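PDB 5MUL: neuraminidase from Bacteroides thetaiotaomicron, which is a beta-propeller glycoside hydrolase, probably a rhamnosidase in spite of its neuraminidase name, and binds beta-D-glucuronic acid. Local coordinates for residues 199-204 with 272-277; 335-340 with 384-389. One frame throughout, in Å; residues are numbered along the deposited sequence.

Contact 1 (199-204 with 272-277); sequences QLYVDE and SMSADA. With BDP (beta-D-glucopyranuronic acid), chain B.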
loop_
_atom_site.group_PDB
_atom_site.type_symbol
_atom_site.label_atom_id
_atom_site.label_comp_id
_atom_site.label_asym_id
_atom_site.label_seq_id
_atom_site.Cartn_x
_atom_site.Cartn_y
_atom_site.Cartn_z
ATOM N N GLN A 199 1.640 2.838 6.670
ATOM C CA GLN A 199 0.952 1.961 5.725
ATOM C C GLN A 199 -0.093 1.185 6.485
ATOM O O GLN A 199 0.034 0.966 7.707
ATOM C CB GLN A 199 1.922 0.987 5.045
ATOM C CG GLN A 199 2.861 0.200 5.971
ATOM C CD GLN A 199 4.189 0.855 6.334
ATOM O OE1 GLN A 199 4.806 0.481 7.373
ATOM N NE2 GLN A 199 4.649 1.764 5.538
ATOM N N LEU A 200 -1.147 0.776 5.805
ATOM C CA LEU A 200 -2.288 0.088 6.423
ATOM C C LEU A 200 -2.731 -1.102 5.604
ATOM O O LEU A 200 -2.380 -1.258 4.410
ATOM C CB LEU A 200 -3.491 1.017 6.632
ATOM C CG LEU A 200 -3.304 2.218 7.572
ATOM C CD1 LEU A 200 -2.830 3.450 6.800
ATOM C CD2 LEU A 200 -4.602 2.536 8.276
ATOM N N TYR A 201 -3.486 -1.980 6.240
ATOM C CA TYR A 201 -4.099 -3.129 5.559
ATOM C C TYR A 201 -5.311 -3.521 6.328
ATOM O O TYR A 201 -5.253 -3.576 7.568
ATOM C CB TYR A 201 -3.126 -4.284 5.567
ATOM C CG TYR A 201 -3.540 -5.466 4.754
ATOM C CD1 TYR A 201 -3.407 -5.435 3.372
ATOM C CD2 TYR A 201 -4.046 -6.619 5.343
ATOM C CE1 TYR A 201 -3.747 -6.523 2.583
ATOM C CE2 TYR A 201 -4.415 -7.731 4.547
ATOM C CZ TYR A 201 -4.258 -7.634 3.190
ATOM O OH TYR A 201 -4.553 -8.727 2.367
ATOM N N VAL A 202 -6.425 -3.792 5.655
ATOM C CA VAL A 202 -7.627 -4.310 6.285
ATOM C C VAL A 202 -7.662 -5.817 5.979
ATOM O O VAL A 202 -7.656 -6.239 4.803
ATOM C CB VAL A 202 -8.896 -3.583 5.840
ATOM C CG1 VAL A 202 -10.124 -4.183 6.522
ATOM C CG2 VAL A 202 -8.756 -2.106 6.116
ATOM N N ASP A 203 -7.642 -6.645 7.024
ATOM C CA ASP A 203 -7.541 -8.077 6.859
ATOM C C ASP A 203 -8.887 -8.689 6.516
ATOM O O ASP A 203 -9.913 -8.011 6.426
ATOM C CB ASP A 203 -6.797 -8.725 8.040
ATOM C CG ASP A 203 -7.583 -8.809 9.310
ATOM O OD1 ASP A 203 -8.827 -8.673 9.311
ATOM O OD2 ASP A 203 -6.907 -9.019 10.355
ATOM N N GLU A 204 -8.872 -10.009 6.324
ATOM C CA GLU A 204 -10.039 -10.725 5.882
ATOM C C GLU A 204 -11.115 -10.809 6.956
ATOM O O GLU A 204 -12.269 -11.149 6.658
ATOM C CB GLU A 204 -9.583 -12.111 5.341
ATOM C CG GLU A 204 -8.674 -11.955 4.081
ATOM C CD GLU A 204 -7.775 -13.142 3.700
ATOM O OE1 GLU A 204 -8.272 -14.284 3.851
ATOM O OE2 GLU A 204 -6.598 -12.974 3.221
ATOM N N SER A 272 4.691 -1.280 2.816
ATOM C CA SER A 272 3.384 -1.941 2.862
ATOM C C SER A 272 3.361 -3.010 3.908
ATOM O O SER A 272 4.408 -3.413 4.459
ATOM C CB SER A 272 3.062 -2.526 1.484
ATOM O OG SER A 272 3.921 -3.632 1.221
ATOM N N MET A 273 2.153 -3.477 4.202
ATOM C CA MET A 273 1.955 -4.493 5.178
ATOM C C MET A 273 0.761 -5.332 4.783
ATOM O O MET A 273 -0.054 -4.894 3.947
ATOM C CB MET A 273 1.778 -3.872 6.582
ATOM C CG MET A 273 0.472 -3.143 6.789
ATOM S SD MET A 273 0.308 -2.426 8.413
ATOM C CE MET A 273 0.627 -3.748 9.428
ATOM N N SER A 274 0.652 -6.499 5.406
ATOM C CA SER A 274 -0.433 -7.437 5.149
ATOM C C SER A 274 -0.762 -8.173 6.423
ATOM O O SER A 274 -0.260 -7.840 7.521
ATOM C CB SER A 274 -0.037 -8.402 4.028
ATOM O OG SER A 274 -1.186 -9.036 3.499
ATOM N N ALA A 275 -1.664 -9.131 6.313
ATOM C CA ALA A 275 -2.055 -9.958 7.440
ATOM C C ALA A 275 -2.532 -11.280 6.889
ATOM O O ALA A 275 -2.944 -11.382 5.722
ATOM C CB ALA A 275 -3.148 -9.293 8.250
ATOM N N ASP A 276 -2.412 -12.323 7.699
ATOM C CA ASP A 276 -2.959 -13.627 7.308
ATOM C C ASP A 276 -4.416 -13.713 7.768
ATOM O O ASP A 276 -4.959 -12.779 8.383
ATOM C CB ASP A 276 -2.058 -14.781 7.811
ATOM C CG ASP A 276 -1.920 -14.847 9.333
ATOM O OD1 ASP A 276 -2.838 -14.394 10.035
ATOM O OD2 ASP A 276 -0.864 -15.376 9.815
ATOM N N ALA A 277 -5.054 -14.859 7.493
ATOM C CA ALA A 277 -6.457 -15.076 7.868
ATOM C C ALA A 277 -6.695 -15.136 9.376
ATOM O O ALA A 277 -7.814 -14.890 9.834
ATOM C CB ALA A 277 -6.958 -16.361 7.211
HETATM C C1 BDP B . -13.171 -6.374 4.567
HETATM C C2 BDP B . -12.233 -7.238 3.737
HETATM C C3 BDP B . -12.568 -7.028 2.262
HETATM C C4 BDP B . -14.074 -7.214 2.017
HETATM C C5 BDP B . -14.884 -6.304 2.914
HETATM C C6 BDP B . -16.363 -6.458 2.693
HETATM O O2 BDP B . -10.855 -6.886 3.950
HETATM O O3 BDP B . -11.785 -7.913 1.468
HETATM O O4 BDP B . -14.362 -6.911 0.655
HETATM O O5 BDP B . -14.553 -6.664 4.251
HETATM O O6A BDP B . -16.938 -7.456 3.181
HETATM O O1 BDP B . -12.953 -6.665 5.947
HETATM O O6B BDP B . -16.965 -5.587 2.031
HETATM O O HOH W 1 0.072 -1.722 3.035
HETATM O O HOH W 2 -4.806 -10.999 3.609
HETATM O O HOH W 3 -6.329 -11.398 6.235
#
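Tyr201, with CG swung opposite its backbone N (chi1 -172°), lays its ring along strand 272-275, while Met273, its CG tucked between its own N and carbonyl carbon (chi1 71°), leans back against strand 199-202. One face of the Tyr201 ring is taken by Ser274: its CA makes a CH-pi contact 3.8 Å from the ring centroid, and Ser274 OG lies over the rim of the same face, 3.4 Å from Tyr201 CZ. Met273 packs CG against Tyr201 CB and brings SD to 3.5 Å from Gln199 O. Farther along, Ala275 CB meets Asp203 CB at 3.7 Å and also borders the tyrosine ring. Water joins the segments: one molecule donates to Leu200 O (2.8 Å) and accepts from Met273 N, and a second, hydrogen-bonded to Tyr201 OH at 2.6 Å, also lies within hydrogen-bonding reach of Ala275 O and Glu204 OE2. Lys392 adds a cation-pi contact with the ring. Replacing Tyr201 by an alanine would probably open a gap over Ser274 and cost both Lys392 its aromatic partner and the second water its phenol hydroxyl. Asp203 O accepts from O2 of the bound glucuronic acid at 2.9 Å, while His209 binds the Asp203 carboxylate. Strands 199-202 and 272-275, running 23° apart, belong to the inner edges of adjacent antiparallel sheets, the blade-to-blade packing of a beta-propeller, here ending at the glucuronate pocket.

Contact 2 (335-340 with 384-389); sequences RIVVED and PSHDTE. With BDP (beta-D-glucopyranuronic acid), chain B.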
loop_
_atom_site.group_PDB
_atom_site.type_symbol
_atom_site.label_atom_id
_atom_site.label_comp_id
_atom_site.label_asym_id
_atom_site.label_seq_id
_atom_site.Cartn_x
_atom_site.Cartn_y
_atom_site.Cartn_z
ATOM N N ARG A 335 6.328 -5.394 -1.729
ATOM C CA ARG A 335 4.922 -5.760 -1.500
ATOM C C ARG A 335 4.863 -7.214 -1.054
ATOM O O ARG A 335 5.719 -8.014 -1.454
ATOM C CB ARG A 335 4.033 -5.585 -2.763
ATOM C CG ARG A 335 3.858 -4.171 -3.263
ATOM C CD ARG A 335 2.891 -3.429 -2.376
ATOM N NE ARG A 335 1.522 -3.677 -2.788
ATOM C CZ ARG A 335 0.543 -2.779 -2.688
ATOM N NH1 ARG A 335 0.767 -1.579 -2.157
ATOM N NH2 ARG A 335 -0.672 -3.082 -3.135
ATOM N N ILE A 336 3.865 -7.572 -0.274
ATOM C CA ILE A 336 3.719 -8.961 0.207
ATOM C C ILE A 336 2.289 -9.414 0.142
ATOM O O ILE A 336 1.356 -8.637 0.368
ATOM C CB ILE A 336 4.223 -9.176 1.647
ATOM C CG1 ILE A 336 3.747 -8.062 2.584
ATOM C CG2 ILE A 336 5.741 -9.350 1.676
ATOM C CD1 ILE A 336 3.901 -8.426 4.044
ATOM N N VAL A 337 2.115 -10.694 -0.170
ATOM C CA VAL A 337 0.866 -11.393 0.079
ATOM C C VAL A 337 1.210 -12.651 0.884
ATOM O O VAL A 337 2.327 -13.181 0.777
ATOM C CB VAL A 337 0.047 -11.753 -1.208
ATOM C CG1 VAL A 337 -0.452 -10.484 -1.857
ATOM C CG2 VAL A 337 0.834 -12.617 -2.172
ATOM N N VAL A 338 0.277 -13.071 1.716
ATOM C CA VAL A 338 0.540 -14.161 2.637
ATOM C C VAL A 338 -0.638 -15.118 2.665
ATOM O O VAL A 338 -1.788 -14.735 2.453
ATOM C CB VAL A 338 0.841 -13.630 4.049
ATOM C CG1 VAL A 338 1.904 -12.540 4.013
ATOM C CG2 VAL A 338 -0.424 -13.106 4.687
ATOM N N GLU A 339 -0.318 -16.383 2.932
ATOM C CA GLU A 339 -1.301 -17.448 3.092
ATOM C C GLU A 339 -0.808 -18.245 4.294
ATOM O O GLU A 339 0.123 -19.028 4.139
ATOM C CB GLU A 339 -1.314 -18.293 1.821
ATOM C CG GLU A 339 -2.074 -19.613 1.864
ATOM C CD GLU A 339 -3.545 -19.409 2.028
ATOM O OE1 GLU A 339 -3.962 -19.096 3.155
ATOM O OE2 GLU A 339 -4.293 -19.554 1.034
ATOM N N ASP A 340 -1.365 -17.967 5.466
ATOM C CA ASP A 340 -1.064 -18.715 6.707
ATOM C C ASP A 340 0.429 -19.003 6.923
ATOM O O ASP A 340 0.836 -20.153 7.087
ATOM C CB ASP A 340 -1.845 -20.032 6.738
ATOM N N PRO A 384 6.628 -2.266 -6.869
ATOM C CA PRO A 384 5.447 -3.120 -6.966
ATOM C C PRO A 384 4.172 -2.533 -6.393
ATOM O O PRO A 384 4.207 -1.790 -5.418
ATOM C CB PRO A 384 5.847 -4.394 -6.229
ATOM C CG PRO A 384 7.004 -4.023 -5.396
ATOM C CD PRO A 384 7.717 -2.917 -6.126
ATOM N N SER A 385 3.044 -2.869 -7.007
ATOM C CA SER A 385 1.729 -2.765 -6.411
ATOM C C SER A 385 0.930 -3.943 -6.936
ATOM O O SER A 385 1.248 -4.501 -8.003
ATOM C CB SER A 385 1.021 -1.464 -6.729
ATOM O OG SER A 385 0.882 -1.274 -8.113
ATOM N N HIS A 386 -0.072 -4.349 -6.190
ATOM C CA HIS A 386 -0.839 -5.561 -6.483
ATOM C C HIS A 386 -2.285 -5.356 -6.170
ATOM O O HIS A 386 -2.670 -4.417 -5.466
ATOM C CB HIS A 386 -0.271 -6.799 -5.747
ATOM C CG HIS A 386 -0.688 -6.922 -4.305
ATOM N ND1 HIS A 386 -0.139 -6.145 -3.297
ATOM C CD2 HIS A 386 -1.581 -7.743 -3.710
ATOM C CE1 HIS A 386 -0.695 -6.492 -2.146
ATOM N NE2 HIS A 386 -1.588 -7.435 -2.364
ATOM N N ASP A 387 -3.117 -6.257 -6.662
ATOM C CA ASP A 387 -4.546 -6.229 -6.440
ATOM C C ASP A 387 -4.805 -6.895 -5.100
ATOM O O ASP A 387 -4.901 -8.127 -4.971
ATOM C CB ASP A 387 -5.236 -6.967 -7.599
ATOM C CG ASP A 387 -6.704 -6.840 -7.598
ATOM O OD1 ASP A 387 -7.339 -6.680 -6.535
ATOM O OD2 ASP A 387 -7.283 -6.973 -8.704
ATOM N N THR A 388 -4.922 -6.064 -4.074
ATOM C CA THR A 388 -5.121 -6.519 -2.712
ATOM C C THR A 388 -6.390 -7.403 -2.579
ATOM O O THR A 388 -6.400 -8.441 -1.902
ATOM C CB THR A 388 -5.095 -5.258 -1.781
ATOM O OG1 THR A 388 -3.786 -4.655 -1.854
ATOM C CG2 THR A 388 -5.408 -5.576 -0.353
ATOM N N GLU A 389 -7.494 -6.978 -3.185
ATOM C CA GLU A 389 -8.734 -7.672 -3.017
ATOM C C GLU A 389 -8.751 -9.007 -3.742
ATOM O O GLU A 389 -9.322 -9.981 -3.254
ATOM C CB GLU A 389 -9.896 -6.769 -3.419
ATOM C CG GLU A 389 -9.940 -5.502 -2.571
ATOM C CD GLU A 389 -9.969 -5.846 -1.091
ATOM O OE1 GLU A 389 -10.951 -6.476 -0.693
ATOM O OE2 GLU A 389 -8.997 -5.495 -0.363
HETATM C C1 BDP B . -13.171 -6.374 4.567
HETATM C C2 BDP B . -12.233 -7.238 3.737
HETATM C C3 BDP B . -12.568 -7.028 2.262
HETATM C C4 BDP B . -14.074 -7.214 2.017
HETATM C C5 BDP B . -14.884 -6.304 2.914
HETATM C C6 BDP B . -16.363 -6.458 2.693
HETATM O O2 BDP B . -10.855 -6.886 3.950
HETATM O O3 BDP B . -11.785 -7.913 1.468
HETATM O O4 BDP B . -14.362 -6.911 0.655
HETATM O O5 BDP B . -14.553 -6.664 4.251
HETATM O O6A BDP B . -16.938 -7.456 3.181
HETATM O O1 BDP B . -12.953 -6.665 5.947
HETATM O O6B BDP B . -16.965 -5.587 2.031
#
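Arg335 grips His386 where the edge strand of one propeller blade, 335-339, meets the chain that leads into the short helix 388-394 near the middle of the beta-propeller. The main bond runs from Arg335 NE to His386 ND1, 3.0 Å long and bent to 146° at the hydrogen. The donor lies close to the imidazole plane, 8° out of it, whereas ND1 is tilted somewhat from the guanidinium plane; the guanidinium itself stands steeply to that ring. Arg335 NH2 adds a weak bond to His386 O at 3.3 Å, so one guanidinium holds both the ring and the backbone of the same residue. Bends at chi2 (-76°) and chi3 curl the arginine chain round Pro384, with Arg335 CG 3.6 Å from Pro384 CB, and bring the guanidinium under Ser385 CA, which lies over one of its faces. At the NE2-CD2 side of the ring, Val337 CG1 approaches the imidazole obliquely, 3.3 Å from His386 NE2, a van der Waals contact.

Several other polar groups find partners beyond the pair. Asp387 is the N-cap of the helix: OD1 accepts from Leu390 N, and OD2 is bound by Thr47 and Gln52. Val338 O receives the indole N-H of Trp391, and Glu339 forms a salt bridge with Arg395 just past the helix, which ties the strand to the helix and its C-terminal end. In the first turn of that helix, Glu389 divides its carboxylate: OE2 forms a salt bridge with Lys392, and OE1 accepts the hydroxyl O3 of the bound glucuronic acid at 2.7 Å.

Contact 1 is the more buried, joining the inner strands of two adjacent blades; contact 2, partly buried, joins the inner strand of the next blade to the entry of helix 388-394. Accordingly 199-204 with 272-277 relies on apolar and CH-pi packing with water between the backbones, whereas 335-340 with 384-389 turns on a direct arginine-to-histidine hydrogen bond with a weak second one. The two meet, with Tyr201 CE1 3.5 Å from Thr388 CG2 and strand 335-339 lying against 272-275. Each also reaches the same glucuronic acid, contact 1 with a backbone carbonyl and contact 2 with a carboxylate. Lys392, which itself binds the sugar, stands between them, paired with Tyr201 and with Glu389.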